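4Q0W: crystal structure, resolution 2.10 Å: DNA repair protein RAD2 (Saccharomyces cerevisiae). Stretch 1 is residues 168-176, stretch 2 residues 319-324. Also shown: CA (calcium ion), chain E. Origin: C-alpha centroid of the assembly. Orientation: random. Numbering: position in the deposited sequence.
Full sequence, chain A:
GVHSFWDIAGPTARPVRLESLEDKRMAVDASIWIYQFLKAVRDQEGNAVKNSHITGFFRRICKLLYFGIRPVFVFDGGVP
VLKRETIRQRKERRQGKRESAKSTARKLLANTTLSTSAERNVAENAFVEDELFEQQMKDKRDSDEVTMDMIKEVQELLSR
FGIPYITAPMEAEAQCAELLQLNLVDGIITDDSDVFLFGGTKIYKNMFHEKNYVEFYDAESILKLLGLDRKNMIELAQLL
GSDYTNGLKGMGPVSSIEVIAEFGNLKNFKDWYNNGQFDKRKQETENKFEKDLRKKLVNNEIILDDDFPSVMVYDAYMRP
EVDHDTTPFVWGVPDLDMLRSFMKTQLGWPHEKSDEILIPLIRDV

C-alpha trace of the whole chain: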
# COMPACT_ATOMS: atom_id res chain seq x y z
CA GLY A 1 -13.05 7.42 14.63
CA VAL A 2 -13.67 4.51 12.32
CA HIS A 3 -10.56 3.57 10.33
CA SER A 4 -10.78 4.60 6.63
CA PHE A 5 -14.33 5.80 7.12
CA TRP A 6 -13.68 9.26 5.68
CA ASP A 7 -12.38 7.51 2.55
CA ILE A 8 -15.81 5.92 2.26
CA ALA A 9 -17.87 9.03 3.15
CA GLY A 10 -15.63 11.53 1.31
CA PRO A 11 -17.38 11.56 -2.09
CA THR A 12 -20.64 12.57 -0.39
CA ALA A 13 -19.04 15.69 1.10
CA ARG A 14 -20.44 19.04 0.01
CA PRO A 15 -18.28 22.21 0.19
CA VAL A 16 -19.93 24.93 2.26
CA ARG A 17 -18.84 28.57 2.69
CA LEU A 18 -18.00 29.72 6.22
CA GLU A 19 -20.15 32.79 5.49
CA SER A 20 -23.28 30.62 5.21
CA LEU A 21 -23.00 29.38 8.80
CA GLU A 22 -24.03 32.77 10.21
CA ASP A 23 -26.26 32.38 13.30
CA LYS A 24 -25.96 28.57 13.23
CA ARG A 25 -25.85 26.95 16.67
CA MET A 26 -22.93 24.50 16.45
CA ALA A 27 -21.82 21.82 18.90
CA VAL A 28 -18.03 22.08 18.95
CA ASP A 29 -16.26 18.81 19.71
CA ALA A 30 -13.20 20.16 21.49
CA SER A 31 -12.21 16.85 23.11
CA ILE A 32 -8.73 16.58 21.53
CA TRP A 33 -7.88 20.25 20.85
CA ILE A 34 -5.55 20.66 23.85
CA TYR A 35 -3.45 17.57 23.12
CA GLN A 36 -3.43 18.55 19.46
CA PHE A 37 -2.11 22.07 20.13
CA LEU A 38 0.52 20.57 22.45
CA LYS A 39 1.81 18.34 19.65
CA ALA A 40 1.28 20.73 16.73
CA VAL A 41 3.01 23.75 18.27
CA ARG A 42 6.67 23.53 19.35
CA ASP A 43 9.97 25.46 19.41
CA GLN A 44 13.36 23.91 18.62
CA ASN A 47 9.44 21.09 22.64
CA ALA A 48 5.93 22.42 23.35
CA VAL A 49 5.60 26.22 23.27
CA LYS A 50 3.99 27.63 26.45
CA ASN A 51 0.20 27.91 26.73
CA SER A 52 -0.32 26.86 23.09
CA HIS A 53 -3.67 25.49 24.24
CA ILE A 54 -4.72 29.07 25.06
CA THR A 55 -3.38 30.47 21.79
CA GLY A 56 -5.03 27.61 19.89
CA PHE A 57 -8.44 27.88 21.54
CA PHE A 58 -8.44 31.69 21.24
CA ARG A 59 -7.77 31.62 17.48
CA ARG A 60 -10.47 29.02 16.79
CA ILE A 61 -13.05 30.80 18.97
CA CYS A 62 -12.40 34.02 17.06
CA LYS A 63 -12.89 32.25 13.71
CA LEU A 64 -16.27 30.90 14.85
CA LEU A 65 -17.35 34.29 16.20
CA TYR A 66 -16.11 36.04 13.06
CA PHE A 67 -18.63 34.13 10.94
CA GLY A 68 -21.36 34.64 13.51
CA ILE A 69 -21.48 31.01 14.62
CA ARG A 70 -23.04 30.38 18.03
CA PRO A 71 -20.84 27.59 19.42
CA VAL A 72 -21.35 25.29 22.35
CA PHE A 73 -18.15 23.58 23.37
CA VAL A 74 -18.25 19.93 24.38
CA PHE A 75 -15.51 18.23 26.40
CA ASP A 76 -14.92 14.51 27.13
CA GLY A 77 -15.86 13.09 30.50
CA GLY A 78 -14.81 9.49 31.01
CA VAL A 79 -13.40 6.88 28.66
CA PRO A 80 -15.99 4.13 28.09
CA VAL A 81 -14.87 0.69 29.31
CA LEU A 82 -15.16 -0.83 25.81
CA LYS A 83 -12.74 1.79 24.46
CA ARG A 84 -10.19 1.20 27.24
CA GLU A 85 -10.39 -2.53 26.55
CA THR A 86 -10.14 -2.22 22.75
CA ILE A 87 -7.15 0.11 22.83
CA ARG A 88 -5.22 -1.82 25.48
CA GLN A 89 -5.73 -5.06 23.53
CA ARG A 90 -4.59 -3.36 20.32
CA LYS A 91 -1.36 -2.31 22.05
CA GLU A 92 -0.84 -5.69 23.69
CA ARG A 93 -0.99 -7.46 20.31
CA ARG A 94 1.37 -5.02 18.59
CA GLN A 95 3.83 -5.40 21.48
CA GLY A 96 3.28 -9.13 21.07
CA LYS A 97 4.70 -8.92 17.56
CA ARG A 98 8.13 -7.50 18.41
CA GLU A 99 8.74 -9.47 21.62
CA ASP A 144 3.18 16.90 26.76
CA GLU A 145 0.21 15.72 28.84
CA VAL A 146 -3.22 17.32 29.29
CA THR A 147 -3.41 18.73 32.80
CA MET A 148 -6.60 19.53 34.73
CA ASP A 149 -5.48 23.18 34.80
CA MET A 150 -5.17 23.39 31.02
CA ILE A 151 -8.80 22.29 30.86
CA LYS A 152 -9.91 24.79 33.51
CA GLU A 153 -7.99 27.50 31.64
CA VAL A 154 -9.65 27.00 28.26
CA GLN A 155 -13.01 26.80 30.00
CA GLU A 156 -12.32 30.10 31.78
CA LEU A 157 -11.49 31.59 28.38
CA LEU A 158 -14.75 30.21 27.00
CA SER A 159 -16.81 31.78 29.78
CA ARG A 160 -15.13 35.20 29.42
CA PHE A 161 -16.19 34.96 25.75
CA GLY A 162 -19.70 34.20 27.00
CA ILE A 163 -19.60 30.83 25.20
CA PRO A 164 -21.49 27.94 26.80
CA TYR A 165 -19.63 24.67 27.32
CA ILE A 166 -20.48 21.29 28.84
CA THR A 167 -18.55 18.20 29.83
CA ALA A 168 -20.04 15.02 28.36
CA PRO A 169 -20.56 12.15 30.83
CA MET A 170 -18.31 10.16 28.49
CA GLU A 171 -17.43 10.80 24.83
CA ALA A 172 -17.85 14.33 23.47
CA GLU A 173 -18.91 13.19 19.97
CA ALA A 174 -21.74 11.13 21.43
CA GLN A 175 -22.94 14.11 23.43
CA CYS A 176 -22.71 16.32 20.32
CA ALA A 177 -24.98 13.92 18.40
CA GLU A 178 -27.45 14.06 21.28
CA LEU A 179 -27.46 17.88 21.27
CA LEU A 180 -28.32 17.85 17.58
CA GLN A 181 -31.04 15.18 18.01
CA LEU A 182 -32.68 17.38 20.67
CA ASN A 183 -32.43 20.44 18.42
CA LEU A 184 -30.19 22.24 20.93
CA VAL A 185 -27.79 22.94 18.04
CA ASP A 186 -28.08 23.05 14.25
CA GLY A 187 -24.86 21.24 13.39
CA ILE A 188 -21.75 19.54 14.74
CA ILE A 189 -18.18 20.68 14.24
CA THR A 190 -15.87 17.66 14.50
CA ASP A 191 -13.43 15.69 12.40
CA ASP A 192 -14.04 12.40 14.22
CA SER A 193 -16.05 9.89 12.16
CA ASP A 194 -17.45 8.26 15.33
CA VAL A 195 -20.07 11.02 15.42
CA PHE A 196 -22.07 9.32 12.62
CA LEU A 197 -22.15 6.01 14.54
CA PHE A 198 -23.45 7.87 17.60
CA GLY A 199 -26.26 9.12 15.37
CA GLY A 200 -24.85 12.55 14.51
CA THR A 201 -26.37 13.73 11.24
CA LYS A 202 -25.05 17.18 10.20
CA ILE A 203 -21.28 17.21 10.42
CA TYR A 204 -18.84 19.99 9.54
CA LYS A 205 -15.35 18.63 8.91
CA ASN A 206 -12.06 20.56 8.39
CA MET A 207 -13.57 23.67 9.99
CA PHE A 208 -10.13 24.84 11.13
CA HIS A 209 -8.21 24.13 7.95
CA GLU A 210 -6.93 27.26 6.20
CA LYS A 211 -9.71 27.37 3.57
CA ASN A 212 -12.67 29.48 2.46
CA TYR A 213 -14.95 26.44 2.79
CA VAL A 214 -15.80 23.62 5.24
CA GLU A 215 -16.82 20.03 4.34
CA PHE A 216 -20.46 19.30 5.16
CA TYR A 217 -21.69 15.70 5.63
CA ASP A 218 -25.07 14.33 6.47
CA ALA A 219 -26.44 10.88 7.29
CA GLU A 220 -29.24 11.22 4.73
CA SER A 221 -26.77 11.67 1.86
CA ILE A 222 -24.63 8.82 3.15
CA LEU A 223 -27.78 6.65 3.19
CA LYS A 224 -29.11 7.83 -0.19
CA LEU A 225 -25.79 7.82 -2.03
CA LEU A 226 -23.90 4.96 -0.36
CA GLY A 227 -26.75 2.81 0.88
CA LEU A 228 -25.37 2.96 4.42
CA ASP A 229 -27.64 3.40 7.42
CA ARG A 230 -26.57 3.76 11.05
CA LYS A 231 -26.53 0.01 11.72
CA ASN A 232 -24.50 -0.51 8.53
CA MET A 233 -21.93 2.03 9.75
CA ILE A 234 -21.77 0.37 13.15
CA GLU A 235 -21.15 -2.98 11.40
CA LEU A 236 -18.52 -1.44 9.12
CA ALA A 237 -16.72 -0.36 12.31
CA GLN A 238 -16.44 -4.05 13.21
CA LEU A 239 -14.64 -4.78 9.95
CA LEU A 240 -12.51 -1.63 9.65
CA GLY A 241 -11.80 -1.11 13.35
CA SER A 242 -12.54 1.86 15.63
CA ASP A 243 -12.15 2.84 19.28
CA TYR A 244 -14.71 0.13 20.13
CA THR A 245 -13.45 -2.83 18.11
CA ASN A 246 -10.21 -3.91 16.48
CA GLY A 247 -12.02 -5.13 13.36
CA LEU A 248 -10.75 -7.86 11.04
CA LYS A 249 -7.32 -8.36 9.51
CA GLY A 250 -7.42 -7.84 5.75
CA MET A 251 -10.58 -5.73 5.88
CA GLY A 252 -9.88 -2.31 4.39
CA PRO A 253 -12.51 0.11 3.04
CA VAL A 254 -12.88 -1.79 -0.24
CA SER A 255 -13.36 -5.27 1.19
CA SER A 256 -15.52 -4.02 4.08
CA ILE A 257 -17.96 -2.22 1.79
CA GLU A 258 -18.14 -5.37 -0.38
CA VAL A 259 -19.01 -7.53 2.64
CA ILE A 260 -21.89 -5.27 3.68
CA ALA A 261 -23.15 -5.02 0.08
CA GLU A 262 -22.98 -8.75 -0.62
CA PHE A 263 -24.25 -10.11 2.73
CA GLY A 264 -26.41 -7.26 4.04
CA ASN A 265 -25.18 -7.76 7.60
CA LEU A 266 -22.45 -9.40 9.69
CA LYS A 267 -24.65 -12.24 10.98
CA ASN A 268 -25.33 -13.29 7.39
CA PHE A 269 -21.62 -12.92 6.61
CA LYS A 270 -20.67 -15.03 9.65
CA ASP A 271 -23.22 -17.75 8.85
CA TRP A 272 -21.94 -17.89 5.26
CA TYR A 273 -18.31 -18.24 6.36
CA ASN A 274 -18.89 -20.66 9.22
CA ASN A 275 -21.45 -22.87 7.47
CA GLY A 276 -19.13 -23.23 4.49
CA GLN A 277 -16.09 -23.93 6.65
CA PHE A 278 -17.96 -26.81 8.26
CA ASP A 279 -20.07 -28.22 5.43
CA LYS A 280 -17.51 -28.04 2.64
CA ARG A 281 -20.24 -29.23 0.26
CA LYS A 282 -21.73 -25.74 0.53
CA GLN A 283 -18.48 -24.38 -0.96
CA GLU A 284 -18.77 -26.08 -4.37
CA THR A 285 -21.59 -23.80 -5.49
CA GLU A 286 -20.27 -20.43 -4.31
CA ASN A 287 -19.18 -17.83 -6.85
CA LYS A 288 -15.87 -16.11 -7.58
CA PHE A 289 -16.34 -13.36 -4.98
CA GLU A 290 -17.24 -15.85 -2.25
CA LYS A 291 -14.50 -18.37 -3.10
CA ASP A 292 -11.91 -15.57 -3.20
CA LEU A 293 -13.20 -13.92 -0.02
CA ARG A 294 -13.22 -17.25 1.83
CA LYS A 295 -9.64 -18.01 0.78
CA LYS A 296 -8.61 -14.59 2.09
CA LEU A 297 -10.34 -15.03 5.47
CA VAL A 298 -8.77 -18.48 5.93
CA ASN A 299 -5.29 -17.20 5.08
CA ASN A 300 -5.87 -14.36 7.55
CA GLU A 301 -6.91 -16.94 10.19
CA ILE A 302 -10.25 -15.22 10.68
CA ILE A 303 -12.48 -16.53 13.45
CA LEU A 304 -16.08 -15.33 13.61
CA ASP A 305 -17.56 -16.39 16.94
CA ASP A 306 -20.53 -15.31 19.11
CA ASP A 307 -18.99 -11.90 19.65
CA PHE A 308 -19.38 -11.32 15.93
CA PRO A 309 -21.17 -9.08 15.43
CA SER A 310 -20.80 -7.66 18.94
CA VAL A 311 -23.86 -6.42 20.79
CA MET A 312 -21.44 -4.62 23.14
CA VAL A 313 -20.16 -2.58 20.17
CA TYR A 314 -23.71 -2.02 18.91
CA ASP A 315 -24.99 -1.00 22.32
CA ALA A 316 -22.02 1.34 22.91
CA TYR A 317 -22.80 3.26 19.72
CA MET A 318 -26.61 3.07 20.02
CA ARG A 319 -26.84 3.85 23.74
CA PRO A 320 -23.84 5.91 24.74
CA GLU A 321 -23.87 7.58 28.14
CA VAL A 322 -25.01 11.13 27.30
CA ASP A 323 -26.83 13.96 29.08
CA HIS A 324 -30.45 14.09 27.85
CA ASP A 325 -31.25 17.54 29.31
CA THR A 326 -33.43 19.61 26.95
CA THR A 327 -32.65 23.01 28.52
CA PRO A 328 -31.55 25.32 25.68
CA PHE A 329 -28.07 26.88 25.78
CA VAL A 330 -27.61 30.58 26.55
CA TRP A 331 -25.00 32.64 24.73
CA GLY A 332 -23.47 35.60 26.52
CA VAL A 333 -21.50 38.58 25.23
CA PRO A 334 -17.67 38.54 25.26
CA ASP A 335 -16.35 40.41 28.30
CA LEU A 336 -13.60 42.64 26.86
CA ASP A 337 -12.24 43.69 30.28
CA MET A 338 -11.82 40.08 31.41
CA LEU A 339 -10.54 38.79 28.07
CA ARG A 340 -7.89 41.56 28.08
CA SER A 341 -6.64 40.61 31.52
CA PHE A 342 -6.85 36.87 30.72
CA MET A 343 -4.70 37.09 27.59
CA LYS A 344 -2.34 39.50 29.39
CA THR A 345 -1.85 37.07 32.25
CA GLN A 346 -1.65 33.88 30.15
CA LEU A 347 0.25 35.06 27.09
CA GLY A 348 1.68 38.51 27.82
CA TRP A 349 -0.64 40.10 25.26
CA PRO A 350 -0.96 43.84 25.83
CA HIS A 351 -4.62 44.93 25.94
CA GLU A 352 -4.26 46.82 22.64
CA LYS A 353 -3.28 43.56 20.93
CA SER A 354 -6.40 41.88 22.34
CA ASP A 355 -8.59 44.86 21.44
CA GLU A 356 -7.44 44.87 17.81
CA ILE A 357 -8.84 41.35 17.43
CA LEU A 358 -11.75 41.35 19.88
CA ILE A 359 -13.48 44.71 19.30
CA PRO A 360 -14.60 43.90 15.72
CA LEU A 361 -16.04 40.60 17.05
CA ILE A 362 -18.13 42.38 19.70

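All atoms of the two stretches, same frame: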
# COMPACT_ATOMS: atom_id res chain seq x y z
N ALA A 168 -19.27 16.24 28.59
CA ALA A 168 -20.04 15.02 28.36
C ALA A 168 -19.76 14.04 29.49
O ALA A 168 -18.64 14.00 29.99
CB ALA A 168 -19.65 14.40 27.03
N PRO A 169 -20.76 13.24 29.87
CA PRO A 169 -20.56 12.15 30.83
C PRO A 169 -19.40 11.27 30.37
O PRO A 169 -18.54 10.89 31.18
CB PRO A 169 -21.87 11.36 30.76
CG PRO A 169 -22.89 12.36 30.34
CD PRO A 169 -22.17 13.33 29.43
N MET A 170 -19.37 10.97 29.07
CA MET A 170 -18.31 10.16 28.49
C MET A 170 -17.72 10.82 27.24
O MET A 170 -16.99 11.81 27.35
CB MET A 170 -18.82 8.74 28.20
CG MET A 170 -19.01 7.90 29.47
SD MET A 170 -17.41 7.32 30.11
CE MET A 170 -17.94 6.52 31.64
N GLU A 171 -18.02 10.28 26.06
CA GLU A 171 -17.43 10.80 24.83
C GLU A 171 -18.12 12.07 24.31
O GLU A 171 -19.35 12.15 24.26
CB GLU A 171 -17.39 9.72 23.74
CG GLU A 171 -16.21 8.77 23.89
CD GLU A 171 -16.41 7.48 23.14
OE1 GLU A 171 -17.42 6.79 23.41
OE2 GLU A 171 -15.56 7.15 22.27
N ALA A 172 -17.31 13.05 23.95
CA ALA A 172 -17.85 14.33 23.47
C ALA A 172 -18.68 14.18 22.20
O ALA A 172 -19.75 14.79 22.08
CB ALA A 172 -16.73 15.33 23.28
N GLU A 173 -18.21 13.37 21.25
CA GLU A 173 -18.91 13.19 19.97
C GLU A 173 -20.30 12.63 20.18
O GLU A 173 -21.24 13.02 19.49
CB GLU A 173 -18.15 12.26 19.02
CG GLU A 173 -16.66 12.45 18.98
CD GLU A 173 -15.95 11.48 19.90
OE1 GLU A 173 -15.61 11.88 21.04
OE2 GLU A 173 -15.76 10.31 19.49
N ALA A 174 -20.43 11.69 21.12
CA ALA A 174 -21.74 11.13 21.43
C ALA A 174 -22.66 12.22 21.95
O ALA A 174 -23.82 12.33 21.54
CB ALA A 174 -21.63 9.98 22.43
N GLN A 175 -22.15 13.02 22.87
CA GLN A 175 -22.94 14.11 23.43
C GLN A 175 -23.32 15.13 22.35
O GLN A 175 -24.44 15.64 22.34
CB GLN A 175 -22.20 14.80 24.57
CG GLN A 175 -23.01 15.92 25.24
CD GLN A 175 -24.14 15.38 26.09
OE1 GLN A 175 -23.92 14.57 27.00
NE2 GLN A 175 -25.37 15.79 25.78
N CYS A 176 -22.39 15.41 21.43
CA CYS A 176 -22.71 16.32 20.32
C CYS A 176 -23.90 15.81 19.51
O CYS A 176 -24.83 16.56 19.20
CB CYS A 176 -21.51 16.54 19.40
SG CYS A 176 -20.13 17.49 20.13
N ARG A 319 -26.43 3.34 22.44
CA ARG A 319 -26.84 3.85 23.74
C ARG A 319 -25.67 4.39 24.53
O ARG A 319 -25.44 3.97 25.66
CB ARG A 319 -27.54 2.75 24.56
CG ARG A 319 -28.89 2.32 23.99
CD ARG A 319 -29.46 1.12 24.73
NE ARG A 319 -29.68 1.39 26.15
CZ ARG A 319 -28.96 0.87 27.14
NH1 ARG A 319 -27.97 0.04 26.87
NH2 ARG A 319 -29.23 1.17 28.40
N PRO A 320 -24.94 5.35 23.95
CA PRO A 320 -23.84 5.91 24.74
C PRO A 320 -24.37 6.65 25.97
O PRO A 320 -25.54 7.03 26.04
CB PRO A 320 -23.20 6.91 23.78
CG PRO A 320 -24.36 7.38 22.93
CD PRO A 320 -25.22 6.15 22.74
N GLU A 321 -23.50 6.84 26.95
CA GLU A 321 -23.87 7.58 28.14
C GLU A 321 -23.80 9.06 27.78
O GLU A 321 -22.71 9.60 27.62
CB GLU A 321 -22.87 7.24 29.23
CG GLU A 321 -23.31 7.50 30.65
CD GLU A 321 -22.24 7.08 31.65
OE1 GLU A 321 -21.69 5.96 31.49
OE2 GLU A 321 -21.94 7.87 32.57
N VAL A 322 -24.96 9.70 27.61
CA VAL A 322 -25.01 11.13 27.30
C VAL A 322 -25.99 11.84 28.24
O VAL A 322 -26.83 11.19 28.86
CB VAL A 322 -25.44 11.41 25.82
CG1 VAL A 322 -24.41 10.87 24.83
CG2 VAL A 322 -26.83 10.83 25.54
N ASP A 323 -25.87 13.16 28.35
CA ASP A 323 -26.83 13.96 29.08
C ASP A 323 -28.04 14.27 28.18
O ASP A 323 -27.87 14.77 27.06
CB ASP A 323 -26.17 15.26 29.55
CG ASP A 323 -27.10 16.13 30.37
OD1 ASP A 323 -28.33 15.91 30.34
OD2 ASP A 323 -26.60 17.06 31.05
N HIS A 324 -29.24 13.96 28.66
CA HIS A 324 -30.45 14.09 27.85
C HIS A 324 -31.23 15.38 28.11
O HIS A 324 -32.31 15.59 27.56
CB HIS A 324 -31.37 12.89 28.08
CG HIS A 324 -30.73 11.58 27.74
ND1 HIS A 324 -30.82 11.01 26.49
CD2 HIS A 324 -29.98 10.73 28.49
CE1 HIS A 324 -30.15 9.87 26.48
NE2 HIS A 324 -29.63 9.67 27.68
CA CA E . -14.18 8.76 19.38
O HOH W 1 -20.83 11.47 26.59
O HOH W 2 -11.87 8.65 18.52
O HOH W 3 -12.43 10.19 20.10

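This is a small, mixed contact in which an irregular strand-less segment, residues 319-324, lies against a turn and the first part of a helix, held by a two-point amide clasp from one glutamine, a bridging water and a modest apolar patch. The two stretches together bury 396 Å², and the touching residues lie at least 146 positions apart in sequence, so the contact joins distant parts of the chain.

The clasp belongs to Gln175. Asp323 N donates to Gln175 OE1 at 2.8 Å, and Gln175 NE2 donates to Asp323 O at 3.0 Å; with N-H...acceptor angles of 170° and 171°, both bonds are nearly straight. A primary amide suits this place because it carries an acceptor and a donor side by side, matching the NH and C=O of a single residue in an extended backbone. The CA-to-CB bond of Gln175 points sideways, but with chi1 t and chi2 p its amide comes nearer to the other stretch. Asp323 uses only its backbone in these two bonds; the end of its side chain leads away from the other stretch, and its OD1 is hydrogen-bonded elsewhere in the structure.

Next to the clasp is the apolar patch. Ala174 points toward the other stretch, and its CB lies 3.7 Å from Pro320 CB and 3.8 Å from Val322 CG1. The short alanine side chain lets the helix backbone come close: Ala174 C is 3.6 Å from Val322 CG1. Proline and valine supply compact hydrocarbon surfaces here without unpaired polar groups in their side chains.

At the turn, Pro169 packs against backbone as much as side chain, with its CG 3.7 Å from Asp323 N and its CB 3.7 Å from Glu321 O. The long, flexible Met170 reaches Glu321, its CE standing 3.8 Å from Glu321 OE1. Glu321 has the largest area covered by the other stretch, 80 Å², although it remains exposed overall, as befits a charged residue whose aliphatic portion can cover a neighbour.

Water 1 joins the two backbones. It accepts from Met170 N at 2.9 Å and donates from its O to Glu171 O and to Glu321 O, each at 2.8 Å, thereby serving polar backbone groups that do not bond directly across the gap. Glu171 occupies the N-cap position, and its O also receives Gln175 N at 3.2 Å in the first turn of the helix. Glu173 stays out of reach of the other stretch; its OE2 binds the calcium ion, CA, at 2.2 Å.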